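Local coordinates for SnoaL-like domain-containing protein (Burkholderia thailandensis E264, PDB 3H3H), which is of unknown function but has the SnoaL-like fold of the NTF2 superfamily, and probably binds a small molecule in the pocket of that fold, at residues I18-H24 against P73-W79; R99-V104 against A116-A121. All coordinates share one frame; numbering follows the deposited sequence.

Contact 1 (I18-H24 against P73-W79); sequences IDAWNAH and PDLHFEW
The carbonyl oxygen of L75 is gripped twice: NE2 of H24 donates to it at 2.6 Å, and a water donates to it too. The histidine bond uses a lone pair in the carbonyl plane, and the oxygen lies close to the plane of the imidazole. The same water donates to the backbone O of N22 and meets ND1 of H76, so the helix end and the incoming loop are tied by a direct and a bridged link. N22 provides the second anchor by matching its amide to the backbone of one residue. Its OD1 accepts from F77 N at 2.7 Å, and its ND2 returns a bond to F77 O at 3.0 Å; both are nearly straight, with N-H...O angles of 169°. This pairing fixes the rotation of the amide, whose plane is nearly parallel to the H76 ring. Alongside the polar row, F77 CE2 sits over one face of the W21 indole, offset toward its rim and 3.5 Å from W21 CG, with the two planes 33° apart. With chi1 at -69°, I18 sets CG1 beside its backbone N, where it rests 3.9 Å from W79 CB, while CD1 comes to 4.0 Å from F77 CB, on the edge side of that ring. W79 NE1 is bonded to T82. W17 and W65 extend the aromatic cluster around W21, whose side chain is also about 4 Å from an unidentified bound ligand. H24 has positive phi and closes helix 7-22 in a Schellman motif, here coupled to the lead-in of strand 78-84 in the helix-on-sheet packing of the NTF2-like fold.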
loop_
_atom_site.group_PDB
_atom_site.type_symbol
_atom_site.label_atom_id
_atom_site.label_comp_id
_atom_site.label_asym_id
_atom_site.label_seq_id
_atom_site.Cartn_x
_atom_site.Cartn_y
_atom_site.Cartn_z
ATOM N N ILE B 18 12.587 7.850 5.517
ATOM C CA ILE B 18 13.697 7.508 4.621
ATOM C C ILE B 18 15.039 7.950 5.236
ATOM O O ILE B 18 16.001 7.191 5.268
ATOM C CB ILE B 18 13.513 8.157 3.259
ATOM C CG1 ILE B 18 12.346 7.531 2.516
ATOM C CG2 ILE B 18 14.813 8.084 2.388
ATOM C CD1 ILE B 18 12.600 6.143 1.973
ATOM N N ASP B 19 15.063 9.159 5.736
ATOM C CA ASP B 19 16.310 9.685 6.307
ATOM C C ASP B 19 16.705 8.892 7.529
ATOM O O ASP B 19 17.898 8.710 7.743
ATOM C CB ASP B 19 16.173 11.148 6.659
ATOM C CG ASP B 19 16.189 12.051 5.426
ATOM O OD1 ASP B 19 16.420 11.571 4.302
ATOM O OD2 ASP B 19 15.952 13.248 5.585
ATOM N N ALA B 20 15.746 8.423 8.326
ATOM C CA ALA B 20 16.075 7.698 9.558
ATOM C C ALA B 20 16.714 6.344 9.213
ATOM O O ALA B 20 17.720 5.933 9.812
ATOM C CB ALA B 20 14.843 7.497 10.431
ATOM N N TRP B 21 16.131 5.646 8.251
ATOM C CA TRP B 21 16.705 4.423 7.748
ATOM C C TRP B 21 18.101 4.649 7.184
ATOM O O TRP B 21 19.047 3.930 7.512
ATOM C CB TRP B 21 15.782 3.787 6.699
ATOM C CG TRP B 21 14.699 2.987 7.404
ATOM C CD1 TRP B 21 13.425 3.377 7.660
ATOM C CD2 TRP B 21 14.849 1.681 7.955
ATOM N NE1 TRP B 21 12.767 2.394 8.324
ATOM C CE2 TRP B 21 13.613 1.339 8.510
ATOM C CE3 TRP B 21 15.900 0.758 8.022
ATOM C CZ2 TRP B 21 13.407 0.152 9.167
ATOM C CZ3 TRP B 21 15.667 -0.451 8.663
ATOM C CH2 TRP B 21 14.420 -0.739 9.201
ATOM N N ASN B 22 18.255 5.709 6.387
ATOM C CA ASN B 22 19.523 5.981 5.724
ATOM C C ASN B 22 20.621 6.359 6.705
ATOM O O ASN B 22 21.832 6.160 6.433
ATOM C CB ASN B 22 19.333 7.017 4.610
ATOM C CG ASN B 22 18.629 6.403 3.409
ATOM O OD1 ASN B 22 18.551 5.186 3.349
ATOM N ND2 ASN B 22 18.125 7.204 2.467
ATOM N N ALA B 23 20.197 6.959 7.820
ATOM C CA ALA B 23 21.069 7.317 8.929
ATOM C C ALA B 23 21.350 6.112 9.817
ATOM O O ALA B 23 22.189 6.189 10.719
ATOM C CB ALA B 23 20.448 8.404 9.727
ATOM N N HIS B 24 20.670 4.996 9.547
ATOM C CA HIS B 24 20.836 3.774 10.355
ATOM C C HIS B 24 20.628 4.032 11.862
ATOM O O HIS B 24 21.410 3.559 12.742
ATOM C CB HIS B 24 22.199 3.163 10.110
ATOM C CG HIS B 24 22.553 2.995 8.672
ATOM N ND1 HIS B 24 23.817 3.268 8.203
ATOM C CD2 HIS B 24 21.824 2.615 7.591
ATOM C CE1 HIS B 24 23.853 3.066 6.897
ATOM N NE2 HIS B 24 22.668 2.636 6.511
ATOM N N PRO B 73 25.378 -2.791 6.644
ATOM C CA PRO B 73 25.860 -1.566 7.296
ATOM C C PRO B 73 25.779 -0.321 6.440
ATOM O O PRO B 73 25.790 0.813 6.957
ATOM C CB PRO B 73 27.324 -1.914 7.647
ATOM C CG PRO B 73 27.681 -2.975 6.762
ATOM C CD PRO B 73 26.458 -3.786 6.541
ATOM N N ASP B 74 25.676 -0.518 5.142
ATOM C CA ASP B 74 25.516 0.592 4.228
ATOM C C ASP B 74 24.141 0.500 3.564
ATOM O O ASP B 74 23.981 0.787 2.379
ATOM C CB ASP B 74 26.652 0.587 3.201
ATOM C CG ASP B 74 28.011 0.533 3.847
ATOM O OD1 ASP B 74 28.869 -0.230 3.357
ATOM O OD2 ASP B 74 28.226 1.244 4.852
ATOM N N LEU B 75 23.148 0.071 4.349
ATOM C CA LEU B 75 21.764 0.052 3.921
ATOM C C LEU B 75 21.354 1.443 3.470
ATOM O O LEU B 75 21.658 2.442 4.119
ATOM C CB LEU B 75 20.843 -0.370 5.088
ATOM C CG LEU B 75 19.331 -0.327 4.850
ATOM C CD1 LEU B 75 18.471 -1.340 5.673
ATOM C CD2 LEU B 75 18.757 1.089 5.139
ATOM N N HIS B 76 20.622 1.497 2.362
ATOM C CA HIS B 76 20.207 2.784 1.821
ATOM C C HIS B 76 18.958 2.613 1.034
ATOM O O HIS B 76 18.923 1.734 0.196
ATOM C CB HIS B 76 21.307 3.297 0.909
ATOM C CG HIS B 76 21.000 4.642 0.337
ATOM N ND1 HIS B 76 21.129 5.800 1.071
ATOM C CD2 HIS B 76 20.526 5.007 -0.872
ATOM C CE1 HIS B 76 20.739 6.824 0.338
ATOM N NE2 HIS B 76 20.396 6.375 -0.854
ATOM N N PHE B 77 17.968 3.479 1.275
ATOM C CA PHE B 77 16.699 3.453 0.555
ATOM C C PHE B 77 16.617 4.696 -0.302
ATOM O O PHE B 77 16.976 5.757 0.157
ATOM C CB PHE B 77 15.551 3.536 1.524
ATOM C CG PHE B 77 15.395 2.335 2.426
ATOM C CD1 PHE B 77 16.032 1.118 2.156
ATOM C CD2 PHE B 77 14.558 2.400 3.481
ATOM C CE1 PHE B 77 15.815 0.029 2.998
ATOM C CE2 PHE B 77 14.342 1.329 4.349
ATOM C CZ PHE B 77 14.947 0.144 4.096
ATOM N N GLU B 78 16.145 4.555 -1.541
ATOM C CA GLU B 78 15.885 5.730 -2.391
ATOM C C GLU B 78 14.416 5.992 -2.463
ATOM O O GLU B 78 13.678 5.185 -3.016
ATOM C CB GLU B 78 16.462 5.557 -3.841
ATOM C CG GLU B 78 16.066 6.689 -4.765
ATOM C CD GLU B 78 16.754 6.641 -6.100
ATOM O OE1 GLU B 78 17.547 5.715 -6.343
ATOM O OE2 GLU B 78 16.482 7.544 -6.888
ATOM N N TRP B 79 14.007 7.170 -2.029
ATOM C CA TRP B 79 12.601 7.568 -2.076
ATOM C C TRP B 79 12.130 7.907 -3.471
ATOM O O TRP B 79 12.693 8.793 -4.114
ATOM C CB TRP B 79 12.401 8.739 -1.167
ATOM C CG TRP B 79 11.028 9.253 -1.029
ATOM C CD1 TRP B 79 9.871 8.586 -1.200
ATOM C CD2 TRP B 79 10.665 10.584 -0.615
ATOM N NE1 TRP B 79 8.809 9.397 -0.969
ATOM C CE2 TRP B 79 9.263 10.641 -0.607
ATOM C CE3 TRP B 79 11.390 11.719 -0.249
ATOM C CZ2 TRP B 79 8.561 11.779 -0.216
ATOM C CZ3 TRP B 79 10.686 12.892 0.108
ATOM C CH2 TRP B 79 9.292 12.914 0.100
HETATM O O HOH W 1 22.345 5.224 3.758
#

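Contact 2 (R99-V104 against A116-A121); sequences RLALEV and ALAHYA
V104, H119 and Y120 give up the most surface in this antiparallel pairing, and each engages the partner strand differently. V104 works chiefly through its backbone: V104 N donates to L117 O at 2.9 Å, and V104 O accepts from L117 N at 2.8 Å, closing a hydrogen-bonded pair. Its CG2 also approaches CE1 of the H119 ring at 4.0 Å. H119 lies on the face of L102 and V104 and turns ND1 toward the partner strand; with chi1 at -56°, CG lies beside the backbone N, and ND1 can donate to L102 O at 2.8 Å. That oxygen is 14° out of the ring plane, and L102 lies alongside the histidine, pointing the same way. The other ring nitrogen, NE2, is hydrogen-bonded to OG of S88 of the second subunit. Y120 occupies the other face of the sheet with A101, A118 and E103. The A101 methyl lies 3.7 Å from Y120 CE1, and the extended chain of R99 brings CD against the same ring. Y120 OH is hydrogen-bonded to an unidentified ligand. Nearby, E103 OE2 is hydrogen-bonded to Y93 OH and accepts from a water that bridges to H119 N, the latter 3.2 Å from the water. The chemistry thus divides by face: the histidine face is committed to the dimer, whereas the face with tyrosine and a buried carboxylate offers polar groups consistent with a ligand pocket.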
loop_
_atom_site.group_PDB
_atom_site.type_symbol
_atom_site.label_atom_id
_atom_site.label_comp_id
_atom_site.label_asym_id
_atom_site.label_seq_id
_atom_site.Cartn_x
_atom_site.Cartn_y
_atom_site.Cartn_z
ATOM N N ARG B 99 15.798 -3.898 -4.668
ATOM C CA ARG B 99 14.428 -4.285 -4.866
ATOM C C ARG B 99 13.575 -3.043 -4.869
ATOM O O ARG B 99 13.867 -2.063 -4.157
ATOM C CB ARG B 99 13.877 -5.080 -3.688
ATOM C CG ARG B 99 14.472 -6.419 -3.431
ATOM C CD ARG B 99 13.855 -6.936 -2.116
ATOM N NE ARG B 99 14.339 -8.289 -1.900
ATOM C CZ ARG B 99 15.410 -8.662 -1.184
ATOM N NH1 ARG B 99 16.186 -7.804 -0.515
ATOM N NH2 ARG B 99 15.700 -9.951 -1.154
ATOM N N LEU B 100 12.500 -3.136 -5.610
ATOM C CA LEU B 100 11.481 -2.117 -5.579
ATOM C C LEU B 100 10.580 -2.433 -4.401
ATOM O O LEU B 100 10.217 -3.573 -4.154
ATOM C CB LEU B 100 10.705 -2.115 -6.854
ATOM C CG LEU B 100 9.987 -0.850 -7.276
ATOM C CD1 LEU B 100 10.935 0.383 -7.427
ATOM C CD2 LEU B 100 9.193 -1.146 -8.578
ATOM N N ALA B 101 10.209 -1.389 -3.675
ATOM C CA ALA B 101 9.438 -1.521 -2.472
ATOM C C ALA B 101 8.298 -0.548 -2.419
ATOM O O ALA B 101 8.323 0.558 -2.938
ATOM C CB ALA B 101 10.339 -1.266 -1.228
ATOM N N LEU B 102 7.283 -0.973 -1.697
ATOM C CA LEU B 102 6.092 -0.172 -1.482
ATOM C C LEU B 102 5.550 -0.563 -0.109
ATOM O O LEU B 102 5.047 -1.663 0.138
ATOM C CB LEU B 102 5.047 -0.410 -2.550
ATOM C CG LEU B 102 3.774 0.418 -2.510
ATOM C CD1 LEU B 102 2.905 0.329 -1.250
ATOM C CD2 LEU B 102 4.137 1.925 -2.723
ATOM N N GLU B 103 5.712 0.369 0.845
ATOM C CA GLU B 103 5.372 0.145 2.215
ATOM C C GLU B 103 4.206 1.023 2.569
ATOM O O GLU B 103 4.241 2.225 2.367
ATOM C CB GLU B 103 6.617 0.410 3.104
ATOM C CG GLU B 103 6.647 -0.309 4.398
ATOM C CD GLU B 103 8.049 -0.766 4.766
ATOM O OE1 GLU B 103 8.392 -0.717 5.956
ATOM O OE2 GLU B 103 8.872 -1.071 3.876
ATOM N N VAL B 104 3.175 0.415 3.147
ATOM C CA VAL B 104 1.975 1.117 3.514
ATOM C C VAL B 104 1.984 1.270 5.033
ATOM O O VAL B 104 2.177 0.269 5.778
ATOM C CB VAL B 104 0.750 0.337 3.107
ATOM C CG1 VAL B 104 -0.485 1.095 3.543
ATOM C CG2 VAL B 104 0.723 0.144 1.538
ATOM N N ALA B 116 2.050 -1.447 9.557
ATOM C CA ALA B 116 2.802 -1.241 8.314
ATOM C C ALA B 116 2.875 -2.547 7.591
ATOM O O ALA B 116 2.947 -3.589 8.224
ATOM C CB ALA B 116 4.205 -0.652 8.552
ATOM N N LEU B 117 2.787 -2.474 6.248
ATOM C CA LEU B 117 2.820 -3.683 5.393
ATOM C C LEU B 117 3.803 -3.388 4.265
ATOM O O LEU B 117 3.681 -2.394 3.573
ATOM C CB LEU B 117 1.466 -3.940 4.760
ATOM C CG LEU B 117 0.259 -4.045 5.645
ATOM C CD1 LEU B 117 -0.228 -2.630 6.065
ATOM C CD2 LEU B 117 -0.820 -4.801 4.834
ATOM N N ALA B 118 4.771 -4.285 4.085
ATOM C CA ALA B 118 5.787 -4.158 3.085
ATOM C C ALA B 118 5.378 -4.964 1.835
ATOM O O ALA B 118 4.769 -6.047 1.937
ATOM C CB ALA B 118 7.098 -4.648 3.630
ATOM N N HIS B 119 5.785 -4.467 0.671
ATOM C CA HIS B 119 5.544 -5.105 -0.598
ATOM C C HIS B 119 6.787 -4.916 -1.410
ATOM O O HIS B 119 7.422 -3.853 -1.346
ATOM C CB HIS B 119 4.419 -4.439 -1.377
ATOM C CG HIS B 119 3.120 -4.349 -0.650
ATOM N ND1 HIS B 119 2.894 -3.432 0.360
ATOM C CD2 HIS B 119 1.952 -5.015 -0.839
ATOM C CE1 HIS B 119 1.669 -3.640 0.843
ATOM N NE2 HIS B 119 1.060 -4.553 0.091
ATOM N N TYR B 120 7.152 -5.933 -2.196
ATOM C CA TYR B 120 8.349 -5.855 -3.037
ATOM C C TYR B 120 8.175 -6.424 -4.415
ATOM O O TYR B 120 7.271 -7.227 -4.669
ATOM C CB TYR B 120 9.449 -6.696 -2.354
ATOM C CG TYR B 120 9.858 -6.179 -1.030
ATOM C CD1 TYR B 120 10.696 -5.069 -0.954
ATOM C CD2 TYR B 120 9.422 -6.743 0.155
ATOM C CE1 TYR B 120 11.065 -4.564 0.203
ATOM C CE2 TYR B 120 9.816 -6.207 1.364
ATOM C CZ TYR B 120 10.640 -5.143 1.361
ATOM O OH TYR B 120 11.026 -4.603 2.535
ATOM N N ALA B 121 9.066 -5.988 -5.319
ATOM C CA ALA B 121 9.241 -6.605 -6.619
ATOM C C ALA B 121 10.719 -6.496 -7.041
ATOM O O ALA B 121 11.518 -5.707 -6.475
ATOM C CB ALA B 121 8.385 -5.924 -7.606
HETATM O O HOH W 2 8.056 -2.339 1.410
#

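Overall arrangement
The two contacts follow one another along the chain, contact 1 closing before contact 2 opens, and their centres lie 15 Å apart. They do not touch, the nearest atoms being about 6 Å from each other, yet both reach the same mixed sheet. Contact 1 fastens the end of helix 7-22 to the entry of strand 78-84, outermost in this chain, whereas contact 2 is the hairpin 100-107/113-121 further in; strand 88-94 lies between them. Y93 on that strand links the two, meeting F77 by its ring and E103 by its hydroxyl. Helix packing on one face and dimer contacts on the other thus meet in a single sheet, as in many NTF2-like proteins.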